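Local atomic coordinates of 15-O-acetyltransferase (PDB entry 3FOT), a protein that acetylates the 15-hydroxyl group of trichothecene precursors during the biosynthesis of trichothecene mycotoxins such as T-2 toxin in Fusarium sporotrichioides. Residues A[57-62]-A[458-463]; A[76-81]-A[203-208]; A[288-293]-A[483-488]; A[278-283]-A[491-496]. One frame throughout, in Å; residues are numbered along the deposited sequence.

Interaction 1: residues A[57-62]-A[458-463]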
loop_
_atom_site.group_PDB
_atom_site.type_symbol
_atom_site.label_atom_id
_atom_site.label_comp_id
_atom_site.label_asym_id
_atom_site.label_seq_id
_atom_site.Cartn_x
_atom_site.Cartn_y
_atom_site.Cartn_z
ATOM N N THR A 57 -8.246 2.043 -10.388
ATOM C CA THR A 57 -9.016 3.285 -10.397
ATOM C C THR A 57 -10.102 3.131 -11.466
ATOM O O THR A 57 -9.835 2.646 -12.558
ATOM C CB THR A 57 -8.147 4.563 -10.606
ATOM O OG1 THR A 57 -7.500 4.532 -11.889
ATOM C CG2 THR A 57 -7.075 4.730 -9.494
ATOM N N SER A 58 -11.333 3.490 -11.149
ATOM C CA SER A 58 -12.384 3.501 -12.147
ATOM C C SER A 58 -12.697 4.956 -12.423
ATOM O O SER A 58 -13.003 5.702 -11.499
ATOM C CB SER A 58 -13.644 2.815 -11.616
ATOM O OG SER A 58 -14.546 2.582 -12.659
ATOM N N LEU A 59 -12.630 5.337 -13.689
ATOM C CA LEU A 59 -12.812 6.726 -14.081
ATOM C C LEU A 59 -14.039 6.805 -14.983
ATOM O O LEU A 59 -14.443 5.811 -15.609
ATOM C CB LEU A 59 -11.585 7.248 -14.828
ATOM C CG LEU A 59 -10.166 7.027 -14.274
ATOM C CD1 LEU A 59 -9.163 7.659 -15.233
ATOM C CD2 LEU A 59 -9.988 7.607 -12.899
ATOM N N ARG A 60 -14.644 7.978 -15.035
ATOM C CA ARG A 60 -15.765 8.200 -15.947
ATOM C C ARG A 60 -15.434 9.382 -16.859
ATOM O O ARG A 60 -14.941 10.407 -16.400
ATOM C CB ARG A 60 -17.044 8.475 -15.168
ATOM C CG ARG A 60 -18.262 8.603 -16.058
ATOM C CD ARG A 60 -19.598 8.555 -15.295
ATOM N NE ARG A 60 -19.701 7.445 -14.334
ATOM C CZ ARG A 60 -20.074 6.195 -14.617
ATOM N NH1 ARG A 60 -20.404 5.834 -15.853
ATOM N NH2 ARG A 60 -20.136 5.292 -13.644
ATOM N N ASN A 61 -15.735 9.240 -18.143
ATOM C CA ASN A 61 -15.569 10.312 -19.088
ATOM C C ASN A 61 -16.620 11.400 -18.837
ATOM O O ASN A 61 -17.811 11.206 -19.135
ATOM C CB ASN A 61 -15.664 9.796 -20.527
ATOM C CG ASN A 61 -15.550 10.925 -21.548
ATOM O OD1 ASN A 61 -15.266 12.068 -21.179
ATOM N ND2 ASN A 61 -15.717 10.600 -22.829
ATOM N N ILE A 62 -16.196 12.510 -18.246
ATOM C CA ILE A 62 -17.116 13.629 -17.998
ATOM C C ILE A 62 -16.717 14.863 -18.792
ATOM O O ILE A 62 -17.151 15.985 -18.512
ATOM C CB ILE A 62 -17.262 13.972 -16.500
ATOM C CG1 ILE A 62 -15.900 14.309 -15.861
ATOM C CG2 ILE A 62 -17.977 12.840 -15.779
ATOM C CD1 ILE A 62 -16.030 15.152 -14.579
ATOM N N ASN A 458 -13.015 19.680 -16.341
ATOM C CA ASN A 458 -12.941 18.285 -15.915
ATOM C C ASN A 458 -13.023 17.425 -17.149
ATOM O O ASN A 458 -13.807 17.713 -18.072
ATOM C CB ASN A 458 -14.102 17.937 -14.981
ATOM C CG ASN A 458 -13.945 18.517 -13.609
ATOM O OD1 ASN A 458 -12.842 18.788 -13.148
ATOM N ND2 ASN A 458 -15.079 18.709 -12.928
ATOM N N VAL A 459 -12.219 16.366 -17.162
ATOM C CA VAL A 459 -12.164 15.453 -18.272
ATOM C C VAL A 459 -12.524 14.034 -17.807
ATOM O O VAL A 459 -13.405 13.398 -18.385
ATOM C CB VAL A 459 -10.775 15.480 -18.932
ATOM C CG1 VAL A 459 -10.665 14.407 -19.971
ATOM C CG2 VAL A 459 -10.517 16.900 -19.586
ATOM N N LEU A 460 -11.864 13.557 -16.756
ATOM C CA LEU A 460 -12.184 12.225 -16.212
ATOM C C LEU A 460 -12.453 12.332 -14.726
ATOM O O LEU A 460 -11.685 12.945 -14.001
ATOM C CB LEU A 460 -11.051 11.220 -16.493
ATOM C CG LEU A 460 -10.921 10.845 -17.980
ATOM C CD1 LEU A 460 -9.484 10.358 -18.266
ATOM C CD2 LEU A 460 -11.901 9.779 -18.345
ATOM N N SER A 461 -13.569 11.769 -14.285
ATOM C CA SER A 461 -13.901 11.765 -12.858
ATOM C C SER A 461 -13.305 10.517 -12.243
ATOM O O SER A 461 -13.466 9.416 -12.808
ATOM C CB SER A 461 -15.416 11.707 -12.670
ATOM O OG SER A 461 -15.694 11.804 -11.276
ATOM N N VAL A 462 -12.592 10.667 -11.131
ATOM C CA VAL A 462 -12.029 9.485 -10.461
ATOM C C VAL A 462 -13.088 8.987 -9.490
ATOM O O VAL A 462 -13.264 9.575 -8.411
ATOM C CB VAL A 462 -10.683 9.777 -9.734
ATOM C CG1 VAL A 462 -10.096 8.488 -9.154
ATOM C CG2 VAL A 462 -9.658 10.438 -10.688
ATOM N N GLU A 463 -13.781 7.918 -9.878
ATOM C CA GLU A 463 -14.994 7.475 -9.144
ATOM C C GLU A 463 -14.678 6.574 -7.973
ATOM O O GLU A 463 -15.258 6.726 -6.891
ATOM C CB GLU A 463 -15.981 6.775 -10.070
ATOM C CG GLU A 463 -16.455 7.701 -11.167
ATOM C CD GLU A 463 -17.831 7.365 -11.667
ATOM O OE1 GLU A 463 -18.147 6.166 -11.812
ATOM O OE2 GLU A 463 -18.590 8.321 -11.916
HETATM O O HOH W 1 -17.350 3.546 -11.888
#
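I62, E463 and L59 bury the most surface where strand 53-61 runs antiparallel to strand 457-469, an instance of how distant parts of the chain become neighbours in a mixed sheet. L59 forms a non-hydrogen-bonded pair with V462. Its CD2 lies beside V462 CG2 at 3.6 Å, the two side chains pointing the same way, while its CD1 meets L460 CD1 at 4.1 Å as the two leucines cross at about a right angle. R60 and S461, the hydrogen-bonded pair, project from the opposite face. E463 is held twice: its N donates to S58 O, and its carboxylate is gripped side-on by R60, NE reaching OE2 and NH2 reaching OE1, each at 2.8 Å. The guanidinium and carboxylate planes are 61° apart, and NE approaches OE2 from above the carboxylate plane. A water bridges E463 OE1 to S58 OG, which also bonds to E179; R60 NH1 turns to D175 O. At the far end V459 and L460 both face I450 in a classic beta bulge, and I62 N bonds to V459 O (2.9 Å). I62 CG1 sits between its backbone N and carbonyl carbon (chi1 57°), and CD1 beyond it packs 3.4 Å from N458 CB.

Interaction 2: residues A[76-81]-A[203-208]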
loop_
_atom_site.group_PDB
_atom_site.type_symbol
_atom_site.label_atom_id
_atom_site.label_comp_id
_atom_site.label_asym_id
_atom_site.label_seq_id
_atom_site.Cartn_x
_atom_site.Cartn_y
_atom_site.Cartn_z
ATOM N N GLU A 76 -1.061 7.650 -25.267
ATOM C CA GLU A 76 -0.055 8.658 -25.670
ATOM C C GLU A 76 0.133 9.720 -24.574
ATOM O O GLU A 76 1.267 10.084 -24.212
ATOM C CB GLU A 76 -0.424 9.288 -27.025
ATOM C CG GLU A 76 0.634 10.267 -27.505
ATOM C CD GLU A 76 0.212 11.128 -28.705
ATOM O OE1 GLU A 76 -0.976 11.120 -29.098
ATOM O OE2 GLU A 76 1.111 11.836 -29.217
ATOM N N MET A 77 -0.981 10.218 -24.033
ATOM C CA MET A 77 -0.945 11.256 -22.976
ATOM C C MET A 77 -0.285 10.732 -21.686
ATOM O O MET A 77 0.487 11.441 -21.028
ATOM C CB MET A 77 -2.368 11.747 -22.672
ATOM C CG MET A 77 -3.086 12.449 -23.855
ATOM S SD MET A 77 -4.845 12.558 -23.441
ATOM C CE MET A 77 -5.649 12.406 -24.998
ATOM N N PHE A 78 -0.573 9.486 -21.329
ATOM C CA PHE A 78 0.016 8.923 -20.096
ATOM C C PHE A 78 1.495 8.597 -20.266
ATOM O O PHE A 78 2.255 8.591 -19.307
ATOM C CB PHE A 78 -0.778 7.709 -19.625
ATOM C CG PHE A 78 -1.907 8.077 -18.715
ATOM C CD1 PHE A 78 -1.659 8.454 -17.390
ATOM C CD2 PHE A 78 -3.204 8.093 -19.177
ATOM C CE1 PHE A 78 -2.723 8.827 -16.545
ATOM C CE2 PHE A 78 -4.271 8.465 -18.358
ATOM C CZ PHE A 78 -4.038 8.819 -17.043
ATOM N N GLU A 79 1.913 8.327 -21.493
ATOM C CA GLU A 79 3.346 8.153 -21.757
ATOM C C GLU A 79 4.075 9.470 -21.488
ATOM O O GLU A 79 5.131 9.502 -20.845
ATOM C CB GLU A 79 3.575 7.702 -23.200
ATOM C CG GLU A 79 3.220 6.232 -23.462
ATOM C CD GLU A 79 3.244 5.948 -24.956
ATOM O OE1 GLU A 79 3.684 6.833 -25.715
ATOM O OE2 GLU A 79 2.832 4.855 -25.381
ATOM N N LEU A 80 3.497 10.560 -21.976
ATOM C CA LEU A 80 4.041 11.910 -21.768
ATOM C C LEU A 80 4.065 12.275 -20.269
ATOM O O LEU A 80 5.083 12.727 -19.751
ATOM C CB LEU A 80 3.234 12.921 -22.588
ATOM C CG LEU A 80 3.441 12.773 -24.105
ATOM C CD1 LEU A 80 2.411 13.613 -24.848
ATOM C CD2 LEU A 80 4.849 13.186 -24.505
ATOM N N ALA A 81 2.951 12.042 -19.579
ATOM C CA ALA A 81 2.859 12.229 -18.150
ATOM C C ALA A 81 3.889 11.390 -17.391
ATOM O O ALA A 81 4.474 11.862 -16.421
ATOM C CB ALA A 81 1.428 11.899 -17.665
ATOM N N ARG A 203 -2.333 14.596 -12.240
ATOM C CA ARG A 203 -2.017 16.014 -12.444
ATOM C C ARG A 203 -1.307 16.234 -13.793
ATOM O O ARG A 203 -1.754 17.018 -14.626
ATOM C CB ARG A 203 -1.138 16.519 -11.306
ATOM C CG ARG A 203 -0.389 17.817 -11.646
ATOM C CD ARG A 203 0.380 18.273 -10.411
ATOM N NE ARG A 203 1.283 17.276 -9.798
ATOM C CZ ARG A 203 2.574 17.118 -10.096
ATOM N NH1 ARG A 203 3.294 16.213 -9.440
ATOM N NH2 ARG A 203 3.167 17.875 -11.036
ATOM N N LEU A 204 -0.223 15.510 -14.002
ATOM C CA LEU A 204 0.669 15.702 -15.164
ATOM C C LEU A 204 -0.016 15.415 -16.484
ATOM O O LEU A 204 0.206 16.125 -17.475
ATOM C CB LEU A 204 1.942 14.874 -15.005
ATOM C CG LEU A 204 2.869 15.346 -13.876
ATOM C CD1 LEU A 204 3.853 14.255 -13.505
ATOM C CD2 LEU A 204 3.597 16.671 -14.283
ATOM N N VAL A 205 -0.898 14.418 -16.515
ATOM C CA VAL A 205 -1.534 14.068 -17.797
ATOM C C VAL A 205 -2.426 15.231 -18.300
ATOM O O VAL A 205 -2.663 15.364 -19.513
ATOM C CB VAL A 205 -2.273 12.711 -17.701
ATOM C CG1 VAL A 205 -3.586 12.907 -16.937
ATOM C CG2 VAL A 205 -2.496 12.110 -19.104
ATOM N N GLY A 206 -2.877 16.082 -17.370
ATOM C CA GLY A 206 -3.731 17.241 -17.700
ATOM C C GLY A 206 -3.076 18.232 -18.651
ATOM O O GLY A 206 -3.766 19.021 -19.317
ATOM N N SER A 207 -1.742 18.218 -18.683
ATOM C CA SER A 207 -0.962 19.092 -19.563
ATOM C C SER A 207 -1.052 18.680 -21.028
ATOM O O SER A 207 -0.673 19.452 -21.898
ATOM C CB SER A 207 0.510 19.105 -19.132
ATOM O OG SER A 207 0.640 19.707 -17.864
ATOM N N TYR A 208 -1.570 17.478 -21.303
ATOM C CA TYR A 208 -1.477 16.890 -22.645
ATOM C C TYR A 208 -2.822 16.594 -23.269
ATOM O O TYR A 208 -2.893 16.137 -24.411
ATOM C CB TYR A 208 -0.625 15.608 -22.613
ATOM C CG TYR A 208 0.753 15.884 -22.104
ATOM C CD1 TYR A 208 1.661 16.590 -22.883
ATOM C CD2 TYR A 208 1.138 15.510 -20.800
ATOM C CE1 TYR A 208 2.930 16.881 -22.424
ATOM C CE2 TYR A 208 2.399 15.817 -20.324
ATOM C CZ TYR A 208 3.296 16.505 -21.144
ATOM O OH TYR A 208 4.565 16.823 -20.703
HETATM O O HOH W 2 6.876 14.366 -21.239
#
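L80 O accepts a hydrogen bond of 2.8 Å from a water whose second, weak bond goes to Y208 OH. The hydroxyl is also hydrogen-bonded to D84, one helical turn beyond L80, and no direct hydrogen bond joins the segments. What holds them together is apolar. L80 CB stands over the centre of the Y208 ring, 3.6 Å above its plane, in a CH-pi contact, and CD1 of the same leucine lies 3.6 Å from Y208 CD1. On the opposite face of the tyrosine is S207 CB, nearer the edge of the ring than its centre. This is helix 71-88 packing on the C-terminal end of helix 191-205, which follows the HXXXD signature of the BAHD superfamily, and on the type I turn from V205 to Y208. V205 sits at the centre of the packing. Its CG2, anti to the backbone N, is carried over the centre of the F78 ring at 3.9 Å and also touches M77 CB at 3.6 Å. A81, whose CA lies 4.8 Å from V205 CA, sets its CB 3.6 Å from V205 N. M77 and Y208 run alongside in opposed senses, with M77 CG 3.7 Å from Y208 O.

Interaction 3: residues A[288-293]-A[483-488]. Unlike the reference sequence in segment 288-293: D291 (reference Ala).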
loop_
_atom_site.group_PDB
_atom_site.type_symbol
_atom_site.label_atom_id
_atom_site.label_comp_id
_atom_site.label_asym_id
_atom_site.label_seq_id
_atom_site.Cartn_x
_atom_site.Cartn_y
_atom_site.Cartn_z
ATOM N N GLU A 288 -23.144 5.817 5.624
ATOM C CA GLU A 288 -22.721 4.920 6.701
ATOM C C GLU A 288 -21.382 5.338 7.244
ATOM O O GLU A 288 -21.154 5.315 8.456
ATOM C CB GLU A 288 -22.602 3.499 6.171
ATOM C CG GLU A 288 -23.921 2.830 5.979
ATOM C CD GLU A 288 -23.847 1.599 5.124
ATOM O OE1 GLU A 288 -22.773 1.294 4.534
ATOM O OE2 GLU A 288 -24.893 0.919 5.044
ATOM N N SER A 289 -20.465 5.682 6.338
ATOM C CA SER A 289 -19.125 6.080 6.757
ATOM C C SER A 289 -19.126 7.352 7.577
ATOM O O SER A 289 -18.409 7.468 8.576
ATOM C CB SER A 289 -18.194 6.188 5.542
ATOM O OG SER A 289 -18.186 4.974 4.779
ATOM N N ILE A 290 -19.946 8.320 7.173
ATOM C CA ILE A 290 -20.018 9.571 7.881
ATOM C C ILE A 290 -20.596 9.348 9.290
ATOM O O ILE A 290 -20.115 9.928 10.274
ATOM C CB ILE A 290 -20.871 10.587 7.053
ATOM C CG1 ILE A 290 -20.025 11.089 5.872
ATOM C CG2 ILE A 290 -21.353 11.740 7.931
ATOM C CD1 ILE A 290 -20.839 11.829 4.821
ATOM N N ASP A 291 -21.592 8.467 9.372
ATOM C CA ASP A 291 -22.238 8.146 10.650
ATOM C C ASP A 291 -21.238 7.431 11.570
ATOM O O ASP A 291 -21.197 7.696 12.775
ATOM C CB ASP A 291 -23.490 7.255 10.465
ATOM C CG ASP A 291 -24.740 8.033 10.051
ATOM O OD1 ASP A 291 -25.717 7.399 9.593
ATOM O OD2 ASP A 291 -24.734 9.262 10.170
ATOM N N ILE A 292 -20.439 6.528 11.002
ATOM C CA ILE A 292 -19.416 5.813 11.808
ATOM C C ILE A 292 -18.357 6.779 12.351
ATOM O O ILE A 292 -17.984 6.716 13.519
ATOM C CB ILE A 292 -18.783 4.616 11.030
ATOM C CG1 ILE A 292 -19.815 3.489 10.806
ATOM C CG2 ILE A 292 -17.602 4.002 11.827
ATOM C CD1 ILE A 292 -19.401 2.464 9.745
ATOM N N VAL A 293 -17.867 7.673 11.493
ATOM C CA VAL A 293 -16.881 8.682 11.903
ATOM C C VAL A 293 -17.467 9.617 12.980
ATOM O O VAL A 293 -16.802 9.932 13.972
ATOM C CB VAL A 293 -16.359 9.478 10.685
ATOM C CG1 VAL A 293 -15.589 10.690 11.118
ATOM C CG2 VAL A 293 -15.460 8.592 9.816
ATOM N N TRP A 483 -12.565 7.193 0.181
ATOM C CA TRP A 483 -12.598 8.067 -1.001
ATOM C C TRP A 483 -13.970 8.683 -1.115
ATOM O O TRP A 483 -14.959 7.971 -0.970
ATOM C CB TRP A 483 -12.308 7.226 -2.211
ATOM C CG TRP A 483 -12.257 7.921 -3.528
ATOM C CD1 TRP A 483 -13.069 7.695 -4.594
ATOM C CD2 TRP A 483 -11.313 8.909 -3.934
ATOM N NE1 TRP A 483 -12.693 8.509 -5.656
ATOM C CE2 TRP A 483 -11.622 9.263 -5.271
ATOM C CE3 TRP A 483 -10.241 9.550 -3.294
ATOM C CZ2 TRP A 483 -10.888 10.210 -5.989
ATOM C CZ3 TRP A 483 -9.508 10.506 -4.018
ATOM C CH2 TRP A 483 -9.837 10.814 -5.357
ATOM N N ARG A 484 -14.033 10.004 -1.341
ATOM C CA ARG A 484 -15.342 10.699 -1.497
ATOM C C ARG A 484 -16.256 10.386 -0.298
ATOM O O ARG A 484 -17.484 10.148 -0.454
ATOM C CB ARG A 484 -16.025 10.323 -2.804
ATOM C CG ARG A 484 -15.232 10.808 -4.023
ATOM C CD ARG A 484 -15.882 10.310 -5.278
ATOM N NE ARG A 484 -15.178 10.788 -6.465
ATOM C CZ ARG A 484 -15.385 11.979 -7.046
ATOM N NH1 ARG A 484 -14.690 12.302 -8.131
ATOM N NH2 ARG A 484 -16.301 12.834 -6.571
ATOM N N ASP A 485 -15.630 10.419 0.878
ATOM C CA ASP A 485 -16.275 10.208 2.199
ATOM C C ASP A 485 -16.845 8.811 2.422
ATOM O O ASP A 485 -17.615 8.605 3.370
ATOM C CB ASP A 485 -17.388 11.225 2.457
ATOM C CG ASP A 485 -16.861 12.596 2.793
ATOM O OD1 ASP A 485 -15.838 12.706 3.510
ATOM O OD2 ASP A 485 -17.514 13.557 2.359
ATOM N N ALA A 486 -16.490 7.861 1.565
ATOM C CA ALA A 486 -16.927 6.485 1.742
ATOM C C ALA A 486 -15.735 5.617 2.109
ATOM O O ALA A 486 -14.720 5.644 1.412
ATOM C CB ALA A 486 -17.588 5.965 0.470
ATOM N N SER A 487 -15.880 4.829 3.179
ATOM C CA SER A 487 -14.831 3.887 3.607
ATOM C C SER A 487 -14.986 2.539 2.917
ATOM O O SER A 487 -16.083 1.993 2.833
ATOM C CB SER A 487 -14.845 3.704 5.137
ATOM O OG SER A 487 -14.560 4.940 5.786
ATOM N N THR A 488 -13.877 1.997 2.424
ATOM C CA THR A 488 -13.863 0.664 1.858
ATOM C C THR A 488 -12.994 -0.257 2.711
ATOM O O THR A 488 -11.871 0.123 3.055
ATOM C CB THR A 488 -13.264 0.721 0.452
ATOM O OG1 THR A 488 -14.170 1.459 -0.394
ATOM C CG2 THR A 488 -13.076 -0.687 -0.091
#
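S289 and I290 of helix 286-299 meet the tip of a beta hairpin between D485 and S487, and the contact illustrates how a single side-chain hydroxyl can fasten a helix to a strand. The turn begins at W483, where strand 477-483 ends. W483 and A486 exchange two backbone hydrogen bonds, W483 N to A486 O and A486 N to W483 O, around a type I' turn whose corner residues R484 and D485 both have the positive phi values of the left-handed region. D485 comes next, with CB 4.2 Å from I290 CD1 and its carbonyl O 3.3 Å from S289 CB. At A486 the chain enters strand 486-494; CB points away from the helix, and CA lies 3.6 Å from S289 OG. S487 carries the polar link. Its N donates to S289 OG over 2.8 Å in a nearly straight bond, 176° at the hydrogen. The serine oxygen, anti to its own carbonyl carbon (chi1 -55°), is also hydrogen-bonded to S285 O, just before the helix begins, so one hydroxyl links the start of the helix to the strand. The S487 side chain turns toward the helix, its CB 3.6 Å from S289 OG. S487 bonds through its backbone to L284 and touches I306 of helix 306-321, which also packs on I292, while T488 turns away onto I281 and K283 of strand 277-283 and D466 of strand 457-469.

Interaction 4: residues A[278-283]-A[491-496]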
loop_
_atom_site.group_PDB
_atom_site.type_symbol
_atom_site.label_atom_id
_atom_site.label_comp_id
_atom_site.label_asym_id
_atom_site.label_seq_id
_atom_site.Cartn_x
_atom_site.Cartn_y
_atom_site.Cartn_z
ATOM N N ARG A 278 -6.203 -13.333 -3.477
ATOM C CA ARG A 278 -7.560 -12.967 -3.806
ATOM C C ARG A 278 -7.996 -11.841 -2.904
ATOM O O ARG A 278 -7.339 -11.549 -1.909
ATOM C CB ARG A 278 -8.523 -14.139 -3.648
ATOM C CG ARG A 278 -8.228 -15.349 -4.518
ATOM C CD ARG A 278 -8.306 -15.039 -6.004
ATOM N NE ARG A 278 -8.221 -16.255 -6.807
ATOM C CZ ARG A 278 -8.297 -16.292 -8.139
ATOM N NH1 ARG A 278 -8.448 -15.178 -8.839
ATOM N NH2 ARG A 278 -8.225 -17.455 -8.777
ATOM N N CYS A 279 -9.095 -11.199 -3.252
ATOM C CA CYS A 279 -9.577 -10.032 -2.522
ATOM C C CYS A 279 -11.098 -10.084 -2.314
ATOM O O CYS A 279 -11.801 -10.482 -3.218
ATOM C CB CYS A 279 -9.190 -8.779 -3.316
ATOM S SG CYS A 279 -9.396 -7.232 -2.450
ATOM N N VAL A 280 -11.587 -9.649 -1.151
ATOM C CA VAL A 280 -13.016 -9.453 -0.929
ATOM C C VAL A 280 -13.160 -8.017 -0.469
ATOM O O VAL A 280 -12.453 -7.588 0.438
ATOM C CB VAL A 280 -13.597 -10.423 0.126
ATOM C CG1 VAL A 280 -15.081 -10.114 0.342
ATOM C CG2 VAL A 280 -13.440 -11.856 -0.333
ATOM N N ILE A 281 -14.059 -7.264 -1.109
ATOM C CA ILE A 281 -14.198 -5.826 -0.845
ATOM C C ILE A 281 -15.605 -5.497 -0.337
ATOM O O ILE A 281 -16.597 -6.005 -0.858
ATOM C CB ILE A 281 -13.948 -5.010 -2.148
ATOM C CG1 ILE A 281 -12.491 -5.142 -2.612
ATOM C CG2 ILE A 281 -14.328 -3.559 -1.940
ATOM C CD1 ILE A 281 -12.205 -4.571 -3.987
ATOM N N HIS A 282 -15.697 -4.646 0.680
ATOM C CA HIS A 282 -16.993 -4.121 1.112
ATOM C C HIS A 282 -16.867 -2.617 1.152
ATOM O O HIS A 282 -16.115 -2.081 1.946
ATOM C CB HIS A 282 -17.404 -4.629 2.489
ATOM C CG HIS A 282 -18.781 -4.208 2.876
ATOM N ND1 HIS A 282 -19.065 -2.947 3.352
ATOM C CD2 HIS A 282 -19.968 -4.857 2.794
ATOM C CE1 HIS A 282 -20.367 -2.837 3.558
ATOM N NE2 HIS A 282 -20.937 -3.985 3.239
ATOM N N LYS A 283 -17.596 -1.955 0.264
ATOM C CA LYS A 283 -17.647 -0.514 0.239
ATOM C C LYS A 283 -18.812 -0.051 1.105
ATOM O O LYS A 283 -19.974 -0.354 0.808
ATOM C CB LYS A 283 -17.841 -0.036 -1.199
ATOM C CG LYS A 283 -16.629 -0.206 -2.076
ATOM N N ILE A 491 -10.294 -7.277 2.236
ATOM C CA ILE A 491 -9.503 -8.329 2.840
ATOM C C ILE A 491 -8.800 -9.062 1.717
ATOM O O ILE A 491 -9.434 -9.587 0.790
ATOM C CB ILE A 491 -10.320 -9.330 3.666
ATOM C CG1 ILE A 491 -11.132 -8.619 4.751
ATOM C CG2 ILE A 491 -9.363 -10.376 4.300
ATOM C CD1 ILE A 491 -11.881 -9.590 5.719
ATOM N N ILE A 492 -7.475 -9.073 1.790
ATOM C CA ILE A 492 -6.700 -9.836 0.831
ATOM C C ILE A 492 -6.244 -11.107 1.532
ATOM O O ILE A 492 -5.895 -11.087 2.721
ATOM C CB ILE A 492 -5.497 -9.052 0.288
ATOM C CG1 ILE A 492 -5.934 -7.701 -0.271
ATOM C CG2 ILE A 492 -4.814 -9.808 -0.822
ATOM C CD1 ILE A 492 -5.568 -6.582 0.609
ATOM N N TYR A 493 -6.312 -12.202 0.798
ATOM C CA TYR A 493 -6.002 -13.496 1.365
ATOM C C TYR A 493 -5.441 -14.342 0.263
ATOM O O TYR A 493 -5.512 -13.967 -0.916
ATOM C CB TYR A 493 -7.245 -14.120 1.979
ATOM C CG TYR A 493 -8.327 -14.526 1.017
ATOM C CD1 TYR A 493 -8.521 -15.867 0.697
ATOM C CD2 TYR A 493 -9.185 -13.578 0.440
ATOM C CE1 TYR A 493 -9.512 -16.252 -0.166
ATOM C CE2 TYR A 493 -10.189 -13.961 -0.416
ATOM C CZ TYR A 493 -10.348 -15.303 -0.711
ATOM O OH TYR A 493 -11.341 -15.704 -1.581
ATOM N N ASN A 494 -4.841 -15.459 0.640
ATOM C CA ASN A 494 -4.402 -16.412 -0.350
ATOM C C ASN A 494 -5.418 -17.538 -0.413
ATOM O O ASN A 494 -5.787 -18.084 0.626
ATOM C CB ASN A 494 -3.024 -16.931 0.006
ATOM C CG ASN A 494 -2.392 -17.641 -1.145
ATOM O OD1 ASN A 494 -2.646 -18.825 -1.356
ATOM N ND2 ASN A 494 -1.629 -16.901 -1.951
ATOM N N ASP A 495 -5.864 -17.894 -1.622
ATOM C CA ASP A 495 -6.973 -18.848 -1.747
ATOM C C ASP A 495 -6.639 -20.316 -1.495
ATOM O O ASP A 495 -7.538 -21.163 -1.549
ATOM C CB ASP A 495 -7.791 -18.659 -3.032
ATOM C CG ASP A 495 -7.068 -19.121 -4.287
ATOM O OD1 ASP A 495 -5.966 -19.690 -4.207
ATOM O OD2 ASP A 495 -7.629 -18.921 -5.391
ATOM N N ALA A 496 -5.372 -20.602 -1.205
ATOM C CA ALA A 496 -4.995 -21.902 -0.658
ATOM C C ALA A 496 -5.437 -22.024 0.801
ATOM O O ALA A 496 -5.685 -23.135 1.292
ATOM C CB ALA A 496 -3.511 -22.091 -0.750
HETATM O O HOH W 3 -7.346 -20.182 -7.636
#
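An antiparallel ladder attaches strand 277-283, an outermost strand of a mixed sheet within this chain, to strand 486-494, with R278 opposite Y493 and V280 opposite I491 as hydrogen-bonded pairs. It shows an edge strand gaining side-chain bonds beyond its backbone ones. R278 N donates to Y493 O (2.7 Å) and Y493 N to R278 O (3.0 Å); V280 and I491 bond each other likewise. On the same face R278 CB lies 3.5 Å above the plane of the Y493 ring, offset toward its rim, and V280 CG2 comes obliquely to CE2 of that ring at 3.9 Å. The arginine chain bends at chi2 (-62°), which sets CD; NE beyond it lies 3.1 Å from D495 OD2 in a salt bridge. The N-H...O angle is 174°; OD2 lies in the guanidinium plane, whereas NE meets OD2 from above the carboxylate plane. A water spans R278 NH2 and D495 OD2, 2.6 Å from the latter, while D495 OD1 bonds to L276 N. N494 OD1 accepts from A496 N in an Asx turn. Helix 500-516 packs on V280, H282 and Y493, and helix 134-147 covers C279 and I281 and gives R278 a second carboxylate partner, E143, at NH1.

Followed from the N terminus, the chain opens interaction 1 in strand 53-61 and soon enters helix 71-88, where interaction 2 begins. Interaction 2 closes at residues 203-208, nested inside the long loop that interaction 1 will complete. Strand 277-283 then opens interaction 4 and helix 286-299 interaction 3, before strand 457-469 closes interaction 1. Interaction 3 closes next and interaction 4 last, farther along strand 486-494, so 3 is nested in 4 and both cross 1. The crossing is physical for 3, since W483 and R484 both reach V462 O. Interaction 1 joins strands of the six-stranded sheet, 2 packs helices 71-88 and 191-205, 4 joins strands of the four-stranded sheet and 3 fastens helix 286-299 to it.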